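Local atomic coordinates of putative glycoside hydrolase (Parabacteroides distasonis ATCC 8503, PDB entry 3GYC), a protein that probably hydrolyses glycosidic bonds in carbohydrates, as a putative glycoside hydrolase of the cellulase-like family with a TIM-barrel fold. Residues W236-Q239 against E244-K247; R270-R273 against W279-L282; L318-V323 against S346-P351. All coordinates share one frame; numbering follows the deposited sequence. Where two conformers were deposited one is given.

Contact 1: residues W236-Q239 against E244-K247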
loop_
_atom_site.group_PDB
_atom_site.type_symbol
_atom_site.label_atom_id
_atom_site.label_comp_id
_atom_site.label_asym_id
_atom_site.label_seq_id
_atom_site.Cartn_x
_atom_site.Cartn_y
_atom_site.Cartn_z
ATOM N N TRP A 236 11.361 -1.887 2.477
ATOM C CA TRP A 236 12.252 -0.729 2.494
ATOM C C TRP A 236 13.653 -1.095 2.970
ATOM O O TRP A 236 13.796 -1.820 3.942
ATOM C CB TRP A 236 11.758 0.306 3.454
ATOM C CG TRP A 236 10.436 0.954 3.120
ATOM C CD1 TRP A 236 10.217 2.003 2.266
ATOM C CD2 TRP A 236 9.211 0.650 3.722
ATOM N NE1 TRP A 236 8.898 2.361 2.301
ATOM C CE2 TRP A 236 8.246 1.522 3.170
ATOM C CE3 TRP A 236 8.812 -0.297 4.672
ATOM C CZ2 TRP A 236 6.899 1.492 3.561
ATOM C CZ3 TRP A 236 7.454 -0.337 5.053
ATOM C CH2 TRP A 236 6.529 0.547 4.501
HETATM N N MSE A 237 14.655 -0.558 2.280
HETATM C CA MSE A 237 16.062 -0.654 2.665
HETATM C C MSE A 237 16.292 -0.245 4.122
HETATM O O MSE A 237 17.082 -0.873 4.876
HETATM C CB MSE A 237 16.863 0.310 1.784
HETATM C CG MSE A 237 18.376 0.437 2.143
HETATM SE SE MSE A 237 18.879 1.562 3.704
HETATM C CE MSE A 237 18.369 3.336 3.142
ATOM N N ALA A 238 15.629 0.840 4.504
ATOM C CA ALA A 238 15.756 1.394 5.836
ATOM C C ALA A 238 15.395 0.429 6.972
ATOM O O ALA A 238 15.895 0.598 8.090
ATOM C CB ALA A 238 14.948 2.693 5.949
ATOM N N GLN A 239 14.549 -0.566 6.688
ATOM C CA GLN A 239 14.078 -1.552 7.695
ATOM C C GLN A 239 14.851 -2.877 7.697
ATOM O O GLN A 239 14.683 -3.692 8.607
ATOM C CB GLN A 239 12.592 -1.877 7.484
ATOM C CG GLN A 239 11.640 -0.711 7.763
ATOM C CD GLN A 239 10.184 -1.098 7.730
ATOM O OE1 GLN A 239 9.783 -2.050 7.062
ATOM N NE2 GLN A 239 9.376 -0.341 8.426
ATOM N N GLU A 244 18.620 -1.565 10.704
ATOM C CA GLU A 244 19.972 -1.059 10.918
ATOM C C GLU A 244 20.134 0.395 10.502
ATOM O O GLU A 244 20.660 1.198 11.255
ATOM C CB GLU A 244 21.017 -1.922 10.186
ATOM C CG GLU A 244 22.472 -1.495 10.418
ATOM C CD GLU A 244 23.443 -2.241 9.527
ATOM O OE1 GLU A 244 23.050 -3.284 8.943
ATOM O OE2 GLU A 244 24.583 -1.764 9.381
ATOM N N PHE A 245 19.701 0.722 9.299
ATOM C CA PHE A 245 19.808 2.084 8.813
ATOM C C PHE A 245 19.214 3.125 9.802
ATOM O O PHE A 245 19.857 4.108 10.175
ATOM C CB PHE A 245 19.094 2.216 7.465
ATOM C CG PHE A 245 19.277 3.548 6.832
ATOM C CD1 PHE A 245 20.455 3.865 6.188
ATOM C CD2 PHE A 245 18.272 4.503 6.888
ATOM C CE1 PHE A 245 20.641 5.107 5.611
ATOM C CE2 PHE A 245 18.459 5.746 6.326
ATOM C CZ PHE A 245 19.637 6.047 5.667
ATOM N N TYR A 246 17.984 2.880 10.223
ATOM C CA TYR A 246 17.307 3.814 11.105
ATOM C C TYR A 246 17.938 3.845 12.505
ATOM O O TYR A 246 17.946 4.918 13.138
ATOM C CB TYR A 246 15.793 3.562 11.162
ATOM C CG TYR A 246 14.994 4.118 10.015
ATOM C CD1 TYR A 246 15.364 5.292 9.391
ATOM C CD2 TYR A 246 13.794 3.559 9.649
ATOM C CE1 TYR A 246 14.612 5.852 8.386
ATOM C CE2 TYR A 246 13.018 4.131 8.650
ATOM C CZ TYR A 246 13.452 5.288 8.031
ATOM O OH TYR A 246 12.749 5.893 7.040
ATOM N N LYS A 247 18.473 2.718 12.972
ATOM C CA LYS A 247 19.162 2.684 14.279
ATOM C C LYS A 247 20.393 3.569 14.190
ATOM O O LYS A 247 20.691 4.312 15.113
ATOM C CB LYS A 247 19.537 1.269 14.729
ATOM C CG LYS A 247 18.340 0.407 15.190
ATOM C CD LYS A 247 18.784 -1.018 15.457
ATOM C CE LYS A 247 17.646 -1.928 15.872
ATOM N NZ LYS A 247 18.059 -3.375 15.761
HETATM O O HOH W 1 18.573 -1.228 7.325
#
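A238 and F245 bring the two backbones together, their CA atoms 5.1 Å apart where a single 3-10 turn, residues 237-239, meets helix 240-249, which follows it directly in the chain. Both belong to the βα connection that leaves strand 231-232 of the TIM barrel, and the turn is fixed by the bond from Q239 N to W236 O. No direct hydrogen bond joins the segments; instead a water lies 2.9 Å from M237 O, to which it probably donates, and accepts from F245 N at 3.0 Å, serving a helix amide that lacks its partner in the preceding turn. Y246 lays its ring beneath A238, whose CB stands 3.6 Å above the ring plane, displaced toward the rim on the CE2-CZ side, in a CH-pi contact; the phenolic OH reaches beyond it to V310 N. A238 CB also touches F245 CD2 at 3.9 Å, so the methyl lies over one ring and obliquely beside the other. F245, which also meets the ring of W279 edge-to-face, receives the selenomethionine M237 in a Met-aromatic contact. With CG anti to the backbone N (chi1 175°) and further bends at chi2 and chi3, M237 curls back over this ring: SE approaches obliquely, 3.7 Å from F245 CG, while the terminal CE lies above the middle of the ring, 3.6 Å from its centroid and 6° from the normal.

Contact 2: residues R270-R273 against W279-L282; sequences RVYR and WQKL
Q280 NE2 donates to Y272 OH over 2.8 Å, with the hydroxyl close to the plane of the amide and an N-H...O angle of 155°. The glutamine chain is extended beyond CG, which lets its amide span from helix 276-297 to the end of the tyrosine on helix 259-273. A second bond runs from W279 NE1 to V271 O at 3.0 Å; the nitrogen approaches from above the carbonyl plane, and the oxygen is tilted 20° out of the indole plane. Y272 O lies in that plane at the indole edge, 3.5 Å from W279 CD1. The side chains of Y272 and W279 run antiparallel alongside each other, their CD1 atoms 3.6 Å apart and the tyrosine ring set obliquely, at 31°, to the indole five-membered ring, while V271 CG1 rests against W279 CZ2 at 3.7 Å. A leucine in place of W279 would probably leave V271 O without this donor and open a gap beside the Y272 ring and V271 CG1. The contact thus joins the last turn of helix 259-273 to the first turns of helix 276-297 across a short connection; F245 and L248 of helix 240-249 pack on W279, and L326 of helix 321-337 touches both Y272 and Q280.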
loop_
_atom_site.group_PDB
_atom_site.type_symbol
_atom_site.label_atom_id
_atom_site.label_comp_id
_atom_site.label_asym_id
_atom_site.label_seq_id
_atom_site.Cartn_x
_atom_site.Cartn_y
_atom_site.Cartn_z
ATOM N N ARG A 270 24.315 10.871 5.024
ATOM C CA ARG A 270 25.673 10.494 5.455
ATOM C C ARG A 270 25.784 8.993 5.657
ATOM O O ARG A 270 26.689 8.372 5.123
ATOM C CB ARG A 270 26.106 11.202 6.757
ATOM C CG ARG A 270 27.469 10.711 7.306
ATOM C CD ARG A 270 27.790 11.205 8.738
ATOM N NE ARG A 270 26.721 10.859 9.686
ATOM C CZ ARG A 270 26.673 9.735 10.399
ATOM N NH1 ARG A 270 27.651 8.829 10.310
ATOM N NH2 ARG A 270 25.647 9.530 11.223
ATOM N N VAL A 271 24.880 8.422 6.448
ATOM C CA VAL A 271 24.878 6.988 6.730
ATOM C C VAL A 271 24.794 6.168 5.437
ATOM O O VAL A 271 25.479 5.167 5.299
ATOM C CB VAL A 271 23.753 6.611 7.724
ATOM C CG1 VAL A 271 23.517 5.099 7.754
ATOM C CG2 VAL A 271 24.100 7.157 9.123
ATOM N N TYR A 272 23.968 6.611 4.494
ATOM C CA TYR A 272 23.855 5.920 3.212
ATOM C C TYR A 272 25.108 6.060 2.338
ATOM O O TYR A 272 25.632 5.069 1.840
ATOM C CB TYR A 272 22.636 6.408 2.443
ATOM C CG TYR A 272 22.577 5.853 1.057
ATOM C CD1 TYR A 272 22.260 4.522 0.841
ATOM C CD2 TYR A 272 22.875 6.651 -0.039
ATOM C CE1 TYR A 272 22.243 3.992 -0.438
ATOM C CE2 TYR A 272 22.844 6.145 -1.321
ATOM C CZ TYR A 272 22.530 4.812 -1.521
ATOM O OH TYR A 272 22.521 4.295 -2.807
ATOM N N ARG A 273 25.580 7.283 2.139
ATOM C CA ARG A 273 26.703 7.503 1.250
ATOM C C ARG A 273 28.030 6.971 1.780
ATOM O O ARG A 273 29.014 6.905 1.035
ATOM C CB ARG A 273 26.824 8.974 0.877
ATOM C CG ARG A 273 25.692 9.424 0.003
ATOM C CD ARG A 273 26.091 10.676 -0.729
ATOM N NE ARG A 273 24.941 11.307 -1.370
ATOM C CZ ARG A 273 24.403 10.910 -2.519
ATOM N NH1 ARG A 273 24.884 9.868 -3.181
ATOM N NH2 ARG A 273 23.369 11.567 -3.012
ATOM N N TRP A 279 24.001 -1.014 1.589
ATOM C CA TRP A 279 22.556 -0.767 1.737
ATOM C C TRP A 279 21.802 -1.336 0.571
ATOM O O TRP A 279 20.763 -1.966 0.754
ATOM C CB TRP A 279 22.268 0.722 1.888
ATOM C CG TRP A 279 22.936 1.301 3.119
ATOM C CD1 TRP A 279 23.919 2.264 3.158
ATOM C CD2 TRP A 279 22.706 0.913 4.472
ATOM N NE1 TRP A 279 24.267 2.528 4.455
ATOM C CE2 TRP A 279 23.538 1.713 5.282
ATOM C CE3 TRP A 279 21.859 -0.014 5.083
ATOM C CZ2 TRP A 279 23.566 1.592 6.664
ATOM C CZ3 TRP A 279 21.887 -0.122 6.460
ATOM C CH2 TRP A 279 22.736 0.668 7.233
ATOM N N GLN A 280 22.340 -1.109 -0.622
ATOM C CA GLN A 280 21.752 -1.614 -1.844
ATOM C C GLN A 280 21.664 -3.133 -1.815
ATOM O O GLN A 280 20.656 -3.682 -2.253
ATOM C CB GLN A 280 22.508 -1.112 -3.072
ATOM C CG GLN A 280 22.347 0.392 -3.309
ATOM C CD GLN A 280 23.321 0.914 -4.346
ATOM O OE1 GLN A 280 23.732 0.177 -5.218
ATOM N NE2 GLN A 280 23.681 2.189 -4.265
ATOM N N LYS A 281 22.674 -3.805 -1.255
ATOM C CA LYS A 281 22.661 -5.284 -1.205
ATOM C C LYS A 281 21.594 -5.790 -0.226
ATOM O O LYS A 281 20.922 -6.769 -0.518
ATOM C CB LYS A 281 24.050 -5.888 -0.915
ATOM N N LEU A 282 21.437 -5.135 0.923
ATOM C CA LEU A 282 20.358 -5.503 1.855
ATOM C C LEU A 282 18.993 -5.445 1.159
ATOM O O LEU A 282 18.178 -6.370 1.263
ATOM C CB LEU A 282 20.340 -4.576 3.086
ATOM C CG LEU A 282 21.520 -4.676 4.045
ATOM C CD1 LEU A 282 21.374 -3.674 5.232
ATOM C CD2 LEU A 282 21.646 -6.103 4.540
#

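Contact 3: residues L318-V323 against S346-P351; sequences LKWDWV and SNFCGP
W320, near the N-terminal end of helix 321-337, meets F348 in an irregular loop, and no hydrogen bond links the two backbones. In the TIM-barrel fold this loop follows strand 340-343, the last of the eight parallel strands in the chain, so the contact ties the start of a barrel helix to the loop that follows the strand after it. A single pair of aromatic side chains carries it, in an offset edge-to-face arrangement: the benzene edge of W320 is turned toward the face of F348, with centroids 5.6 Å apart and planes at 73°. Only the far corner of the indole touches. W320 CZ3 lies 3.7 Å from F348 CB and 3.8 Å from F348 CG, with CH2 next in line; F348 CG lies at the edge of the indole, in its plane, so the meeting is with the root of the phenylalanine side chain as much as with its ring. Placing CG of W320 anti to its carbonyl carbon (chi1 -72°) carries the six-membered ring across toward the loop, and its ring also meets Y312 edge-to-face. M356 of helix 354-357 packs against W320 and F348 alike, while F353 adds another edge-to-face partner to F348. On the loop side the backbone is shaped by an inverse gamma turn centred on C349 and an ST turn, in which S346 OG accepts from F348 N at 3.0 Å, with an N-H...O angle of 157°.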
loop_
_atom_site.group_PDB
_atom_site.type_symbol
_atom_site.label_atom_id
_atom_site.label_comp_id
_atom_site.label_asym_id
_atom_site.label_seq_id
_atom_site.Cartn_x
_atom_site.Cartn_y
_atom_site.Cartn_z
ATOM N N LEU A 318 16.484 18.192 3.096
ATOM C CA LEU A 318 16.270 16.799 2.695
ATOM C C LEU A 318 16.381 16.698 1.155
ATOM O O LEU A 318 15.545 17.213 0.399
ATOM C CB LEU A 318 14.960 16.173 3.215
ATOM C CG LEU A 318 14.845 15.898 4.736
ATOM C CD1 LEU A 318 13.507 15.173 5.095
ATOM C CD2 LEU A 318 16.027 15.085 5.266
ATOM N N LYS A 319 17.393 15.993 0.699
ATOM C CA LYS A 319 17.596 15.768 -0.749
ATOM C C LYS A 319 16.921 14.471 -1.166
ATOM O O LYS A 319 16.914 13.490 -0.423
ATOM C CB LYS A 319 19.096 15.723 -1.109
ATOM C CG LYS A 319 19.863 17.023 -0.855
ATOM C CD LYS A 319 21.378 16.813 -0.943
ATOM N N TRP A 320 16.344 14.479 -2.359
ATOM C CA TRP A 320 15.651 13.312 -2.877
ATOM C C TRP A 320 16.508 12.450 -3.750
ATOM O O TRP A 320 16.122 11.318 -4.030
ATOM C CB TRP A 320 14.429 13.735 -3.702
ATOM C CG TRP A 320 13.298 14.266 -2.882
ATOM C CD1 TRP A 320 13.104 15.555 -2.508
ATOM C CD2 TRP A 320 12.206 13.522 -2.329
ATOM N NE1 TRP A 320 11.946 15.665 -1.786
ATOM C CE2 TRP A 320 11.395 14.427 -1.633
ATOM C CE3 TRP A 320 11.852 12.177 -2.341
ATOM C CZ2 TRP A 320 10.216 14.034 -0.982
ATOM C CZ3 TRP A 320 10.658 11.780 -1.704
ATOM C CH2 TRP A 320 9.886 12.704 -1.004
ATOM N N ASP A 321 17.655 12.950 -4.204
ATOM C CA ASP A 321 18.443 12.172 -5.155
ATOM C C ASP A 321 18.841 10.760 -4.747
ATOM O O ASP A 321 18.597 9.804 -5.498
ATOM C CB ASP A 321 19.631 12.965 -5.744
ATOM C CG ASP A 321 20.684 13.402 -4.715
ATOM O OD1 ASP A 321 20.614 13.116 -3.492
ATOM O OD2 ASP A 321 21.625 14.065 -5.192
ATOM N N TRP A 322 19.408 10.608 -3.556
ATOM C CA TRP A 322 19.834 9.292 -3.098
ATOM C C TRP A 322 18.666 8.354 -2.783
ATOM O O TRP A 322 18.793 7.109 -2.901
ATOM C CB TRP A 322 20.802 9.406 -1.917
ATOM C CG TRP A 322 20.217 10.020 -0.702
ATOM C CD1 TRP A 322 20.069 11.367 -0.432
ATOM C CD2 TRP A 322 19.731 9.326 0.448
ATOM N NE1 TRP A 322 19.489 11.534 0.805
ATOM C CE2 TRP A 322 19.276 10.304 1.369
ATOM C CE3 TRP A 322 19.623 7.971 0.793
ATOM C CZ2 TRP A 322 18.734 9.962 2.596
ATOM C CZ3 TRP A 322 19.068 7.641 1.999
ATOM C CH2 TRP A 322 18.626 8.628 2.886
ATOM N N VAL A 323 17.520 8.941 -2.411
ATOM C CA VAL A 323 16.322 8.181 -2.155
ATOM C C VAL A 323 15.771 7.642 -3.493
ATOM O O VAL A 323 15.391 6.450 -3.588
ATOM C CB VAL A 323 15.249 9.054 -1.431
ATOM C CG1 VAL A 323 13.991 8.291 -1.283
ATOM C CG2 VAL A 323 15.818 9.508 -0.046
ATOM N N SER A 346 7.849 4.131 -5.513
ATOM C CA SER A 346 8.007 4.500 -4.088
ATOM C C SER A 346 6.683 4.830 -3.426
ATOM O O SER A 346 5.699 5.048 -4.134
ATOM C CB SER A 346 8.929 5.718 -3.926
ATOM O OG SER A 346 8.259 6.935 -4.185
ATOM N N ASN A 347 6.677 4.957 -2.086
ATOM C CA ASN A 347 5.507 5.433 -1.360
ATOM C C ASN A 347 5.442 6.986 -1.256
ATOM O O ASN A 347 4.744 7.495 -0.399
ATOM C CB ASN A 347 5.288 4.762 0.022
ATOM C CG ASN A 347 6.492 4.895 0.994
ATOM O OD1 ASN A 347 7.551 4.513 0.672
ATOM N ND2 ASN A 347 6.263 5.354 2.205
ATOM N N PHE A 348 6.153 7.703 -2.146
ATOM C CA PHE A 348 6.145 9.164 -2.201
ATOM C C PHE A 348 5.675 9.595 -3.584
ATOM O O PHE A 348 5.943 10.712 -4.012
ATOM C CB PHE A 348 7.547 9.728 -1.889
ATOM C CG PHE A 348 8.137 9.148 -0.643
ATOM C CD1 PHE A 348 7.563 9.393 0.580
ATOM C CD2 PHE A 348 9.247 8.330 -0.681
ATOM C CE1 PHE A 348 8.070 8.815 1.729
ATOM C CE2 PHE A 348 9.746 7.743 0.455
ATOM C CZ PHE A 348 9.167 8.014 1.671
ATOM N N CYS A 349 4.984 8.679 -4.259
ATOM C CA CYS A 349 4.596 8.855 -5.613
ATOM C C CYS A 349 3.230 9.558 -5.728
ATOM O O CYS A 349 2.260 8.999 -6.264
ATOM C CB CYS A 349 4.576 7.503 -6.289
ATOM S SG CYS A 349 4.570 7.653 -8.062
ATOM N N GLY A 350 3.218 10.809 -5.309
ATOM C CA GLY A 350 2.025 11.639 -5.332
ATOM C C GLY A 350 2.362 13.117 -5.330
ATOM O O GLY A 350 3.478 13.503 -4.994
ATOM N N PRO A 351 1.365 13.964 -5.631
ATOM C CA PRO A 351 1.605 15.381 -5.839
ATOM C C PRO A 351 2.042 16.205 -4.613
ATOM O O PRO A 351 2.645 17.266 -4.794
ATOM C CB PRO A 351 0.294 15.859 -6.479
ATOM C CG PRO A 351 -0.704 14.861 -6.125
ATOM C CD PRO A 351 -0.011 13.574 -6.023
#

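How the contacts relate
The three contacts follow one another along the chain and touch one another directly. Contacts 1 and 2, with centres about 9 Å apart, are the most closely knit: F245 CE1 meets V271 CG1 and M237 SE meets W279 CE3, each at 3.6 Å. Contact 3 lies about 16 Å, centre to centre, from either. W322 bridges to both, packing its CE3 3.6 Å from Y272 CD2 of contact 2 and reaching F245 of contact 1, and D321 OD1 forms a salt bridge with R273 NH2 at 3.2 Å. From contact 1 to the loop 346-351, W236 NE1 probably hydrogen-bonds to N347 OD1 at 3.0 Å, joining the loops after strands 231-232 and 340-343. No ligand marks the active site here.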